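Local structure of penicillin-binding protein 2B (Streptococcus pneumoniae, 2WAD) at residues Ser85-Ala90 with His290-Ser295; Thr91-Ile96 with Gln180-Gly185; Val388-Ile393 with Ala529-Thr534; Gln411-Val414 with Pro420-Ser423; Ala533-Asn538 with Ile583-Phe588. The protein probably forms the peptide cross-links between glycan strands of the cell-wall peptidoglycan during peripheral growth, and binds penicillin. One frame throughout, in Å; residues are numbered along the deposited sequence.

Contact 1 of 5, residues Ser85-Ala90 with His290-Ser295. Unlike the reference sequence in segment 290-295: H290 (reference Tyr), D292 (reference Asn). With ZN (zinc ion), chain D.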
# COMPACT_ATOMS: atom_id res chain seq x y z
N SER A 85 34.26 -19.21 -14.16
CA SER A 85 34.49 -19.96 -15.38
C SER A 85 33.97 -21.39 -15.20
O SER A 85 34.06 -21.95 -14.11
CB SER A 85 35.99 -20.00 -15.67
OG SER A 85 36.32 -20.98 -16.64
N ASN A 86 33.45 -21.96 -16.28
CA ASN A 86 32.96 -23.34 -16.27
C ASN A 86 34.06 -24.34 -15.93
O ASN A 86 33.79 -25.50 -15.64
CB ASN A 86 32.31 -23.68 -17.63
CG ASN A 86 33.26 -23.47 -18.80
OD1 ASN A 86 34.05 -22.53 -18.82
ND2 ASN A 86 33.18 -24.36 -19.78
N LYS A 87 35.30 -23.88 -15.94
CA LYS A 87 36.45 -24.77 -15.75
C LYS A 87 37.11 -24.78 -14.37
O LYS A 87 37.90 -25.66 -14.05
CB LYS A 87 37.47 -24.55 -16.87
CG LYS A 87 36.95 -25.00 -18.25
CD LYS A 87 38.04 -24.93 -19.33
CE LYS A 87 38.89 -23.65 -19.27
NZ LYS A 87 38.60 -22.56 -20.27
N MET A 88 36.75 -23.82 -13.52
CA MET A 88 37.22 -23.79 -12.13
C MET A 88 36.77 -24.99 -11.30
O MET A 88 35.58 -25.19 -11.11
CB MET A 88 36.76 -22.50 -11.46
CG MET A 88 37.55 -21.30 -11.93
SD MET A 88 36.72 -19.78 -11.54
CE MET A 88 37.99 -18.59 -11.97
N THR A 89 37.71 -25.79 -10.82
CA THR A 89 37.38 -26.86 -9.90
C THR A 89 37.04 -26.23 -8.54
O THR A 89 37.16 -25.01 -8.38
CB THR A 89 38.53 -27.86 -9.72
OG1 THR A 89 39.72 -27.17 -9.31
CG2 THR A 89 38.81 -28.64 -11.01
N ALA A 90 36.61 -27.04 -7.58
CA ALA A 90 36.35 -26.56 -6.23
C ALA A 90 37.69 -26.17 -5.58
O ALA A 90 37.77 -25.26 -4.75
CB ALA A 90 35.65 -27.63 -5.42
N HIS A 290 36.33 -28.34 -26.52
CA HIS A 290 36.60 -28.83 -25.17
C HIS A 290 35.69 -28.12 -24.17
O HIS A 290 35.62 -28.50 -23.01
CB HIS A 290 38.06 -28.60 -24.79
CG HIS A 290 39.02 -28.92 -25.89
ND1 HIS A 290 39.88 -27.98 -26.42
CD2 HIS A 290 39.27 -30.07 -26.56
CE1 HIS A 290 40.61 -28.53 -27.37
NE2 HIS A 290 40.26 -29.80 -27.48
N GLY A 291 34.99 -27.09 -24.63
CA GLY A 291 34.16 -26.30 -23.72
C GLY A 291 34.87 -25.07 -23.17
O GLY A 291 34.42 -24.44 -22.23
N ASP A 292 35.99 -24.72 -23.78
CA ASP A 292 36.76 -23.57 -23.35
C ASP A 292 36.15 -22.31 -23.95
O ASP A 292 35.89 -22.27 -25.15
CB ASP A 292 38.23 -23.75 -23.77
CG ASP A 292 38.90 -24.89 -23.03
OD1 ASP A 292 38.80 -24.92 -21.79
OD2 ASP A 292 39.53 -25.77 -23.66
N MET A 293 35.89 -21.29 -23.12
CA MET A 293 35.42 -20.01 -23.63
C MET A 293 36.23 -19.52 -24.84
O MET A 293 37.46 -19.55 -24.84
CB MET A 293 35.35 -18.94 -22.54
CG MET A 293 35.56 -17.52 -23.03
SD MET A 293 34.78 -16.31 -21.95
CE MET A 293 35.47 -16.70 -20.34
N GLU A 294 35.52 -19.07 -25.87
CA GLU A 294 36.17 -18.64 -27.11
C GLU A 294 35.73 -17.24 -27.54
O GLU A 294 36.47 -16.55 -28.25
CB GLU A 294 35.86 -19.62 -28.23
CG GLU A 294 36.84 -19.57 -29.37
CD GLU A 294 36.52 -20.61 -30.41
OE1 GLU A 294 35.31 -20.78 -30.68
OE2 GLU A 294 37.46 -21.26 -30.92
N SER A 295 34.54 -16.84 -27.11
CA SER A 295 33.82 -15.73 -27.73
C SER A 295 32.70 -15.22 -26.82
O SER A 295 32.07 -16.00 -26.10
CB SER A 295 33.24 -16.19 -29.07
OG SER A 295 33.04 -15.10 -29.96
ZN ZN D . 39.84 -25.84 -25.66
O HOH W 1 36.05 -21.52 -20.25

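Contact 2 of 5, residues Thr91-Ile96 with Gln180-Gly185. Unlike the reference sequence in segment 91-96: I96 (reference Thr).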
# COMPACT_ATOMS: atom_id res chain seq x y z
N THR A 91 38.74 -26.88 -5.97
CA THR A 91 40.09 -26.61 -5.55
C THR A 91 40.64 -25.27 -6.09
O THR A 91 41.22 -24.49 -5.34
CB THR A 91 40.96 -27.82 -5.85
OG1 THR A 91 40.43 -28.93 -5.12
CG2 THR A 91 42.42 -27.59 -5.42
N ASP A 92 40.44 -25.00 -7.38
CA ASP A 92 40.71 -23.67 -7.92
C ASP A 92 39.94 -22.58 -7.16
O ASP A 92 40.42 -21.45 -6.98
CB ASP A 92 40.39 -23.60 -9.42
CG ASP A 92 41.17 -24.61 -10.27
OD1 ASP A 92 42.28 -25.02 -9.88
OD2 ASP A 92 40.68 -25.00 -11.35
N LEU A 93 38.74 -22.90 -6.68
CA LEU A 93 38.00 -21.92 -5.88
C LEU A 93 38.61 -21.64 -4.50
O LEU A 93 38.66 -20.49 -4.05
CB LEU A 93 36.53 -22.30 -5.75
CG LEU A 93 35.50 -21.67 -6.71
CD1 LEU A 93 36.09 -21.16 -8.00
CD2 LEU A 93 34.33 -22.61 -7.00
N LYS A 94 39.06 -22.69 -3.83
CA LYS A 94 39.70 -22.58 -2.53
C LYS A 94 41.00 -21.79 -2.64
O LYS A 94 41.29 -20.98 -1.77
CB LYS A 94 39.98 -23.97 -1.95
CG LYS A 94 38.73 -24.69 -1.46
CD LYS A 94 39.11 -25.84 -0.55
CE LYS A 94 40.07 -26.79 -1.23
NZ LYS A 94 40.17 -28.10 -0.54
N GLU A 95 41.78 -22.01 -3.70
CA GLU A 95 43.01 -21.24 -3.91
C GLU A 95 42.73 -19.76 -4.12
O GLU A 95 43.46 -18.92 -3.60
CB GLU A 95 43.86 -21.77 -5.07
CG GLU A 95 44.23 -23.25 -5.02
CD GLU A 95 45.15 -23.62 -3.87
OE1 GLU A 95 45.97 -22.78 -3.46
OE2 GLU A 95 45.07 -24.77 -3.38
N ILE A 96 41.66 -19.43 -4.85
CA ILE A 96 41.25 -18.05 -5.03
C ILE A 96 40.72 -17.40 -3.74
O ILE A 96 40.99 -16.21 -3.47
CB ILE A 96 40.25 -17.92 -6.19
CG1 ILE A 96 40.94 -18.22 -7.51
CG2 ILE A 96 39.56 -16.55 -6.22
CD1 ILE A 96 39.94 -18.42 -8.64
N GLN A 180 30.86 -17.88 -1.10
CA GLN A 180 30.55 -16.76 -1.97
C GLN A 180 30.93 -17.05 -3.43
O GLN A 180 30.13 -16.82 -4.33
CB GLN A 180 31.31 -15.52 -1.49
CG GLN A 180 30.94 -15.06 -0.09
CD GLN A 180 29.61 -14.36 -0.06
OE1 GLN A 180 29.41 -13.36 -0.76
NE2 GLN A 180 28.68 -14.89 0.72
N LEU A 181 32.15 -17.54 -3.68
CA LEU A 181 32.59 -17.82 -5.05
C LEU A 181 31.78 -18.96 -5.68
O LEU A 181 31.31 -18.85 -6.81
CB LEU A 181 34.09 -18.11 -5.12
CG LEU A 181 35.04 -17.09 -4.48
CD1 LEU A 181 36.40 -17.70 -4.32
CD2 LEU A 181 35.11 -15.79 -5.25
N ASN A 182 31.63 -20.05 -4.93
CA ASN A 182 30.86 -21.21 -5.38
C ASN A 182 29.42 -20.88 -5.77
O ASN A 182 28.86 -21.52 -6.66
CB ASN A 182 30.84 -22.30 -4.31
CG ASN A 182 30.75 -23.68 -4.89
OD1 ASN A 182 31.34 -23.96 -5.94
ND2 ASN A 182 30.03 -24.56 -4.22
N ALA A 183 28.83 -19.89 -5.12
CA ALA A 183 27.44 -19.53 -5.36
C ALA A 183 27.19 -18.88 -6.72
O ALA A 183 26.04 -18.72 -7.13
CB ALA A 183 26.97 -18.59 -4.25
N VAL A 184 28.25 -18.51 -7.43
CA VAL A 184 28.12 -17.76 -8.68
C VAL A 184 27.97 -18.72 -9.86
O VAL A 184 28.73 -19.68 -9.96
CB VAL A 184 29.39 -16.91 -8.90
CG1 VAL A 184 29.34 -16.14 -10.23
CG2 VAL A 184 29.59 -15.97 -7.72
N GLY A 185 26.98 -18.51 -10.72
CA GLY A 185 26.80 -19.41 -11.86
C GLY A 185 27.95 -19.38 -12.86
O GLY A 185 28.74 -18.43 -12.87

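Contact 3 of 5, residues Val388-Ile393 with Ala529-Thr534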
# COMPACT_ATOMS: atom_id res chain seq x y z
N VAL A 388 -22.35 7.71 6.27
CA VAL A 388 -22.80 6.69 5.35
C VAL A 388 -24.28 6.75 5.01
O VAL A 388 -24.75 5.91 4.25
CB VAL A 388 -22.53 5.25 5.88
CG1 VAL A 388 -21.04 5.03 6.22
CG2 VAL A 388 -23.48 4.91 7.01
N LYS A 389 -25.02 7.74 5.52
CA LYS A 389 -26.46 7.72 5.37
C LYS A 389 -26.98 7.79 3.93
O LYS A 389 -28.05 7.26 3.61
CB LYS A 389 -27.10 8.76 6.30
CG LYS A 389 -27.04 8.32 7.75
CD LYS A 389 -27.56 9.38 8.72
CE LYS A 389 -27.50 8.83 10.13
NZ LYS A 389 -27.89 9.75 11.24
N ALA A 390 -26.20 8.40 3.05
CA ALA A 390 -26.53 8.45 1.63
C ALA A 390 -26.49 7.07 0.95
O ALA A 390 -27.22 6.84 -0.04
CB ALA A 390 -25.59 9.37 0.91
N ALA A 391 -25.65 6.17 1.44
CA ALA A 391 -25.60 4.83 0.86
C ALA A 391 -26.83 4.03 1.29
O ALA A 391 -27.37 3.25 0.50
CB ALA A 391 -24.28 4.10 1.19
N THR A 392 -27.29 4.23 2.52
CA THR A 392 -28.50 3.54 2.99
C THR A 392 -29.76 3.94 2.26
O THR A 392 -30.60 3.09 1.95
CB THR A 392 -28.76 3.79 4.48
OG1 THR A 392 -27.55 3.50 5.21
CG2 THR A 392 -29.87 2.89 4.96
N ILE A 393 -29.92 5.24 2.03
CA ILE A 393 -30.99 5.73 1.16
C ILE A 393 -30.87 5.12 -0.23
O ILE A 393 -31.88 4.75 -0.84
CB ILE A 393 -31.02 7.28 1.12
CG1 ILE A 393 -31.24 7.85 2.52
CG2 ILE A 393 -32.20 7.79 0.30
CD1 ILE A 393 -31.07 9.38 2.63
N ALA A 529 -13.13 7.76 1.53
CA ALA A 529 -12.89 8.68 0.43
C ALA A 529 -13.49 8.22 -0.91
O ALA A 529 -14.00 9.04 -1.67
CB ALA A 529 -11.42 9.01 0.25
N GLN A 530 -13.37 6.94 -1.23
CA GLN A 530 -13.86 6.45 -2.53
C GLN A 530 -15.38 6.59 -2.53
O GLN A 530 -15.98 6.85 -3.56
CB GLN A 530 -13.53 4.96 -2.72
CG GLN A 530 -13.98 4.38 -4.10
CD GLN A 530 -13.47 2.95 -4.28
OE1 GLN A 530 -13.67 2.10 -3.41
NE2 GLN A 530 -12.73 2.71 -5.37
N TYR A 531 -15.99 6.43 -1.36
CA TYR A 531 -17.45 6.53 -1.27
C TYR A 531 -17.91 7.94 -1.62
O TYR A 531 -18.74 8.14 -2.53
CB TYR A 531 -17.92 6.05 0.12
CG TYR A 531 -19.19 6.68 0.68
CD1 TYR A 531 -20.40 6.53 0.02
CD2 TYR A 531 -19.19 7.35 1.90
CE1 TYR A 531 -21.57 7.06 0.51
CE2 TYR A 531 -20.37 7.89 2.43
CZ TYR A 531 -21.55 7.73 1.72
OH TYR A 531 -22.74 8.25 2.19
N VAL A 532 -17.35 8.96 -0.97
CA VAL A 532 -17.77 10.32 -1.32
C VAL A 532 -17.33 10.71 -2.73
O VAL A 532 -18.06 11.47 -3.40
CB VAL A 532 -17.37 11.40 -0.28
CG1 VAL A 532 -15.82 11.49 -0.17
CG2 VAL A 532 -17.94 12.74 -0.72
N ALA A 533 -16.20 10.17 -3.21
CA ALA A 533 -15.73 10.46 -4.58
C ALA A 533 -16.68 9.88 -5.63
O ALA A 533 -16.89 10.49 -6.69
CB ALA A 533 -14.31 9.94 -4.84
N THR A 534 -17.26 8.72 -5.31
CA THR A 534 -18.25 8.06 -6.16
C THR A 534 -19.51 8.90 -6.32
O THR A 534 -20.04 9.08 -7.42
CB THR A 534 -18.60 6.64 -5.60
OG1 THR A 534 -17.42 5.82 -5.59
CG2 THR A 534 -19.68 5.96 -6.43

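Contact 4 of 5, residues Gln411-Val414 with Pro420-Ser423. Unlike the reference sequence in segment 411-414: P412 (reference Ser). Unlike the reference sequence in segment 420-423: Y422 (reference Asn).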
# COMPACT_ATOMS: atom_id res chain seq x y z
N GLN A 411 -39.53 10.24 13.84
CA GLN A 411 -40.08 9.89 15.15
C GLN A 411 -39.10 8.91 15.78
O GLN A 411 -38.28 8.30 15.08
CB GLN A 411 -41.44 9.20 14.97
CG GLN A 411 -41.36 8.04 13.98
CD GLN A 411 -42.71 7.48 13.57
OE1 GLN A 411 -43.60 7.36 14.39
NE2 GLN A 411 -42.86 7.15 12.28
N PRO A 412 -39.15 8.76 17.12
CA PRO A 412 -38.31 7.72 17.72
C PRO A 412 -38.76 6.38 17.15
O PRO A 412 -39.93 6.22 16.84
CB PRO A 412 -38.63 7.79 19.22
CG PRO A 412 -39.43 9.07 19.43
CD PRO A 412 -40.00 9.47 18.09
N ILE A 413 -37.85 5.42 17.01
CA ILE A 413 -38.18 4.16 16.40
C ILE A 413 -38.17 3.16 17.53
O ILE A 413 -37.17 3.01 18.21
CB ILE A 413 -37.13 3.71 15.37
CG1 ILE A 413 -36.96 4.73 14.23
CG2 ILE A 413 -37.39 2.27 14.93
CD1 ILE A 413 -38.23 5.24 13.62
N VAL A 414 -39.31 2.50 17.75
CA VAL A 414 -39.47 1.63 18.90
C VAL A 414 -39.86 0.22 18.47
O VAL A 414 -40.99 0.00 18.02
CB VAL A 414 -40.53 2.18 19.90
CG1 VAL A 414 -40.54 1.31 21.15
CG2 VAL A 414 -40.19 3.62 20.29
N PRO A 420 -35.39 2.48 22.45
CA PRO A 420 -35.89 3.37 21.40
C PRO A 420 -34.73 4.05 20.70
O PRO A 420 -33.72 4.34 21.35
CB PRO A 420 -36.69 4.41 22.18
CG PRO A 420 -36.95 3.84 23.50
CD PRO A 420 -35.76 2.96 23.79
N ILE A 421 -34.85 4.29 19.39
CA ILE A 421 -33.80 4.94 18.62
C ILE A 421 -34.16 6.39 18.33
O ILE A 421 -35.25 6.67 17.81
CB ILE A 421 -33.55 4.21 17.26
CG1 ILE A 421 -32.96 2.81 17.48
CG2 ILE A 421 -32.64 5.01 16.38
CD1 ILE A 421 -33.44 1.81 16.42
N TYR A 422 -33.22 7.30 18.64
CA TYR A 422 -33.39 8.74 18.43
C TYR A 422 -32.27 9.29 17.55
O TYR A 422 -31.27 8.60 17.31
CB TYR A 422 -33.33 9.51 19.76
CG TYR A 422 -34.42 9.16 20.74
CD1 TYR A 422 -35.64 9.79 20.70
CD2 TYR A 422 -34.23 8.17 21.69
CE1 TYR A 422 -36.65 9.46 21.58
CE2 TYR A 422 -35.23 7.83 22.58
CZ TYR A 422 -36.44 8.48 22.52
OH TYR A 422 -37.46 8.15 23.41
N SER A 423 -32.43 10.53 17.11
CA SER A 423 -31.37 11.24 16.39
C SER A 423 -30.67 12.15 17.39
O SER A 423 -31.03 12.16 18.57
CB SER A 423 -31.97 12.05 15.24
OG SER A 423 -32.45 11.18 14.23
O HOH W 2 -35.68 8.30 15.36

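Contact 5 of 5, residues Ala533-Asn538 with Ile583-Phe588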
# COMPACT_ATOMS: atom_id res chain seq x y z
N ALA A 533 -16.20 10.17 -3.21
CA ALA A 533 -15.73 10.46 -4.58
C ALA A 533 -16.68 9.88 -5.63
O ALA A 533 -16.89 10.49 -6.69
CB ALA A 533 -14.31 9.94 -4.84
N THR A 534 -17.26 8.72 -5.31
CA THR A 534 -18.25 8.06 -6.16
C THR A 534 -19.51 8.90 -6.32
O THR A 534 -20.04 9.08 -7.42
CB THR A 534 -18.60 6.64 -5.60
OG1 THR A 534 -17.42 5.82 -5.59
CG2 THR A 534 -19.68 5.96 -6.43
N ILE A 535 -20.01 9.42 -5.20
CA ILE A 535 -21.08 10.41 -5.23
C ILE A 535 -20.70 11.62 -6.09
O ILE A 535 -21.47 12.07 -6.95
CB ILE A 535 -21.47 10.87 -3.81
CG1 ILE A 535 -22.05 9.68 -3.03
CG2 ILE A 535 -22.49 12.01 -3.92
CD1 ILE A 535 -22.31 9.91 -1.54
N ALA A 536 -19.50 12.12 -5.88
CA ALA A 536 -19.04 13.29 -6.61
C ALA A 536 -18.88 13.01 -8.11
O ALA A 536 -18.89 13.94 -8.91
CB ALA A 536 -17.71 13.78 -6.01
N ASN A 537 -18.71 11.75 -8.50
CA ASN A 537 -18.52 11.39 -9.91
C ASN A 537 -19.81 10.76 -10.45
O ASN A 537 -19.79 9.93 -11.37
CB ASN A 537 -17.34 10.42 -10.02
CG ASN A 537 -16.87 10.22 -11.45
OD1 ASN A 537 -16.70 11.19 -12.19
ND2 ASN A 537 -16.60 8.97 -11.83
N ASN A 538 -20.92 11.11 -9.83
CA ASN A 538 -22.25 10.69 -10.28
C ASN A 538 -22.52 9.20 -10.36
O ASN A 538 -23.22 8.73 -11.26
CB ASN A 538 -22.62 11.41 -11.58
CG ASN A 538 -22.72 12.92 -11.38
OD1 ASN A 538 -23.33 13.38 -10.42
ND2 ASN A 538 -22.08 13.69 -12.26
N ILE A 583 -30.86 13.89 -5.92
CA ILE A 583 -31.37 14.06 -4.57
C ILE A 583 -30.23 13.95 -3.54
O ILE A 583 -30.15 14.76 -2.64
CB ILE A 583 -32.52 13.10 -4.29
CG1 ILE A 583 -33.73 13.57 -5.10
CG2 ILE A 583 -32.91 13.11 -2.80
CD1 ILE A 583 -34.68 12.43 -5.51
N LEU A 584 -29.33 12.99 -3.70
CA LEU A 584 -28.19 12.91 -2.78
C LEU A 584 -27.36 14.19 -2.83
O LEU A 584 -26.98 14.69 -1.79
CB LEU A 584 -27.29 11.71 -3.10
CG LEU A 584 -27.94 10.31 -3.06
CD1 LEU A 584 -26.88 9.23 -3.34
CD2 LEU A 584 -28.73 10.02 -1.75
N HIS A 585 -27.05 14.68 -4.04
CA HIS A 585 -26.33 15.94 -4.25
C HIS A 585 -26.98 17.17 -3.59
O HIS A 585 -26.28 18.06 -3.10
CB HIS A 585 -26.14 16.19 -5.75
CG HIS A 585 -25.09 15.34 -6.40
ND1 HIS A 585 -24.69 15.51 -7.71
CD2 HIS A 585 -24.34 14.32 -5.92
CE1 HIS A 585 -23.74 14.64 -8.00
NE2 HIS A 585 -23.51 13.90 -6.93
N GLN A 586 -28.31 17.22 -3.57
CA GLN A 586 -29.03 18.33 -2.93
C GLN A 586 -28.95 18.18 -1.41
O GLN A 586 -28.79 19.17 -0.70
CB GLN A 586 -30.50 18.40 -3.41
CG GLN A 586 -31.33 19.58 -2.91
CD GLN A 586 -30.86 20.95 -3.44
OE1 GLN A 586 -30.28 21.05 -4.52
NE2 GLN A 586 -31.12 22.00 -2.68
N GLY A 587 -29.03 16.95 -0.90
CA GLY A 587 -28.85 16.75 0.53
C GLY A 587 -27.48 17.16 1.04
O GLY A 587 -27.36 17.85 2.04
N PHE A 588 -26.42 16.72 0.35
CA PHE A 588 -25.05 17.09 0.74
C PHE A 588 -24.84 18.60 0.60
O PHE A 588 -24.01 19.21 1.29
CB PHE A 588 -23.98 16.35 -0.09
CG PHE A 588 -23.67 14.96 0.41
CD1 PHE A 588 -24.65 14.14 0.94
CD2 PHE A 588 -22.37 14.46 0.35
CE1 PHE A 588 -24.37 12.85 1.39
CE2 PHE A 588 -22.08 13.17 0.81
CZ PHE A 588 -23.09 12.37 1.33

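Contact 1 of 5, residues Ser85-Ala90 with His290-Ser295
N86 and G291 form the tight part of this surface contact, where a type I beta turn, S85 to M88, meets the approach to the edge strand 293-298 in the N-terminal region. N86 ND2 donates to G291 O over 2.7 Å with an N-H...O angle of 161°, and the acceptor lies almost in the plane of the N86 amide. The amide gets there because N86 CG sits between its backbone N and carbonyl carbon (chi1 57°). G291 suits its place because its backbone angles (phi 94°) are ones glycine adopts without strain. N186 and F187 of a loop also touch N86.

The other half is looser and largely exposed. The long, bent chain of K87 crosses D292 at about a right angle, bringing NZ within 2.8 Å of D292 OD1 as a salt bridge. The position of OD1 is doubtful, since it lies too near the lysine's methylene carbons. The second carboxylate oxygen, D292 OD2, binds a zinc ion at 2.0 Å, beside H290 ND1 at 2.3 Å; D288 completes the protein ligands. Both H290 and D292 differ from the reference sequence. If OD1 is placed correctly, zinc and lysine would take different oxygens of the carboxylate. A water joins the two halves, donating to N86 OD1 (2.7 Å) and accepting from K87 NZ (2.8 Å) and M293 N (2.9 Å).

Contact 2 of 5, residues Thr91-Ile96 with Gln180-Gly185
No polar bond crosses between L93 and L181, and the shortest within the two segments runs inside helix 90-100, from E95 N to T91 O at 3.0 Å. On the other side, V184 N reaches L181 O at 3.1 Å as the chain leaves helix 169-182, and V184 O accepts from R84 NH1. No hydrogen bond links the segments, and branched hydrocarbon makes the junction.

L93 and L181 carry most of it. Their side chains slide past each other in opposite directions, with L93 CG 4.1 Å from L181 CB. One branch of L181, CD1, reaches further and rests 3.6 Å from L93 O. The same methyl meets I96 CG2 at 3.9 Å, so it settles between two residues one turn apart on the facing helix. I96 offers CG2 because that branch stands anti to its backbone N, while CG1 lies beside the N (chi1 -68°). N182 crosses L93 at about a right angle, and its OD1 comes 3.4 Å from L93 CD2, a van der Waals contact of an amide oxygen with a methyl. The leucines and isoleucine are buried and suit a dry interface, whereas the partly exposed asparagine keeps a polar amide.

F82 of strand 72-83 touches both leucines, and M88 covers L93 and I96 from the preceding loop. Apolar helix-to-helix packing of this kind, closed over by a strand, forms part of the core of the region assigned to the dimerisation domain.

Contact 3 of 5, residues Val388-Ile393 with Ala529-Thr534
The ring of Y531 is the flat group of this contact: A390 CB stands at its edge, near the ring plane, while A391 CB and V388 CA approach obliquely. Y485 adds an edge-to-face ring contact from outside the two segments. The setting is the helical core of the penicillin-binding transpeptidase domain, where helix 389-398 follows S386, the probable acyl-ester serine. K389 fits the lysine of the family's SxxK motif.

The two short helical segments meet at 58°, their axes 11.4 Å apart, and the tyrosine spans this separation. Its CG stands anti to the backbone N (chi1 150°), sending the ring across. Small residues receive it: A390 CB lies 3.3 Å from Y531 OH, and A391 CB lies 4.1 Å from Y531 CE1. Alanines suit these places because they let the ring tip come right up to the first turn. V388 CA approaches Y531 OH at 3.5 Å.

The buried hydroxyl is satisfied by the backbone carbonyl of V387, just ahead of the helix, so Y531 ties helix 525-536 to the chain between the motif's serine and lysine. K389 points away from this interface, its NZ bonded to S386, S443 and N445. One turn beyond Y531, T534 OG1 donates to Q530 O at 2.7 Å, from the opposite face of that carbonyl to T534 N.

Contact 4 of 5, residues Gln411-Val414 with Pro420-Ser423
I413 and I421 pair across a single antiparallel beta bridge, which closes a short loop on the surface of the transpeptidase domain. They form a hydrogen-bonded pair, each residue both giving and receiving. I413 N donates to I421 O at 3.0 Å, in the carbonyl plane and on a lone pair. In return I421 N donates to I413 O at 2.9 Å, with a straighter N-H...O angle of 165°. Two weaker CA-H...O contacts flank these bonds, the nearer from P412 CA to I421 O at 3.2 Å.

The apolar contacts follow the same pairing of residues. On one side of the bridge the isoleucines meet, I413 CB lying 4.1 Å from I421 CB; I413 is buried against V449 and Q450 of helix 445-455, a covered place that suits a branched aliphatic chain. On the opposite side from the isoleucines, V414 and P420 lie side by side at one end, with V414 CG2 4.1 Å from P420 CB, and the ring of Y422 meets P412 obliquely at the other, where P412 CB is 3.5 Å from Y422 CE1. Both members of this last pair differ from the reference sequence. The prolines lack an N-H, and both flank the bridge rather than occupy it, leaving the donor positions to the isoleucines.

Further polar links surround the bridge. Y422 O and S423 OG bond to N445, whose ND2 and backbone N they meet, near the probable active site. On the side of the isoleucine side chains a water donates to I421 O and to Q411 O, the latter at 2.6 Å.

Contact 5 of 5, residues Ala533-Asn538 with Ile583-Phe588
A Schellman motif ends helix 525-536 where I535 meets H585, and the histidine of helix 578-593 reaches into that helix end. N538, with its positive phi of 59°, is the C-prime residue, a conformation that asparagine adopts more readily than most residues. Its backbone N bonds back to I535 O at 3.1 Å.

The same oxygen takes a second donor. H585 NE2 approaches I535 O at 2.7 Å, nearly straight at 169°, with the oxygen in the plane of the imidazole. Relative to the carbonyl, the nitrogen lies well out of the plane, and N538 N comes from the opposite face. The imidazole reaches this point with its CG beside the backbone N (chi1 -75°), and it slides past I535 as it does so; I535 CG2 packs 3.6 Å from H585 CD2.

Deeper in, the contact turns apolar. I535 CD1 crosses to F588, 3.9 Å from its CZ, the two side chains meeting at about a right angle. Isoleucine suits the position by offering one branch to each ring. F588 also touches V635 and Y637 of strand 634-638, which places this corner beside the domain's central sheet.

Because NE2 donates to a carbonyl, it must carry a proton. Two donors on one terminal carbonyl would also offset the partial negative charge expected at a helix's C-terminal end, while the imidazole's rotation is fixed by the bond.

The contacts fall into two groups at opposite ends of an elongated chain. Contacts 1 and 2 lie in the N-terminal dimerisation region, centres 13 Å apart, contact 2 nested within the loop that contact 1 closes; M88 packs on L93 and I96 to join them. Contacts 3, 4 and 5 belong to the transpeptidase domain; the centres of contacts 2 and 3 are 63 Å apart. Contacts 3 and 5, centres 8 Å apart, share helix 525-536 and touch where A390 packs on F588 and I535. Contact 4 lies within the chain loop closed by contact 3, centres 23 Å apart, and contact 5 begins where contact 3 ends, sharing A533 and T534. Helix 525-536 thus links the SxxK helix to helix 578-593.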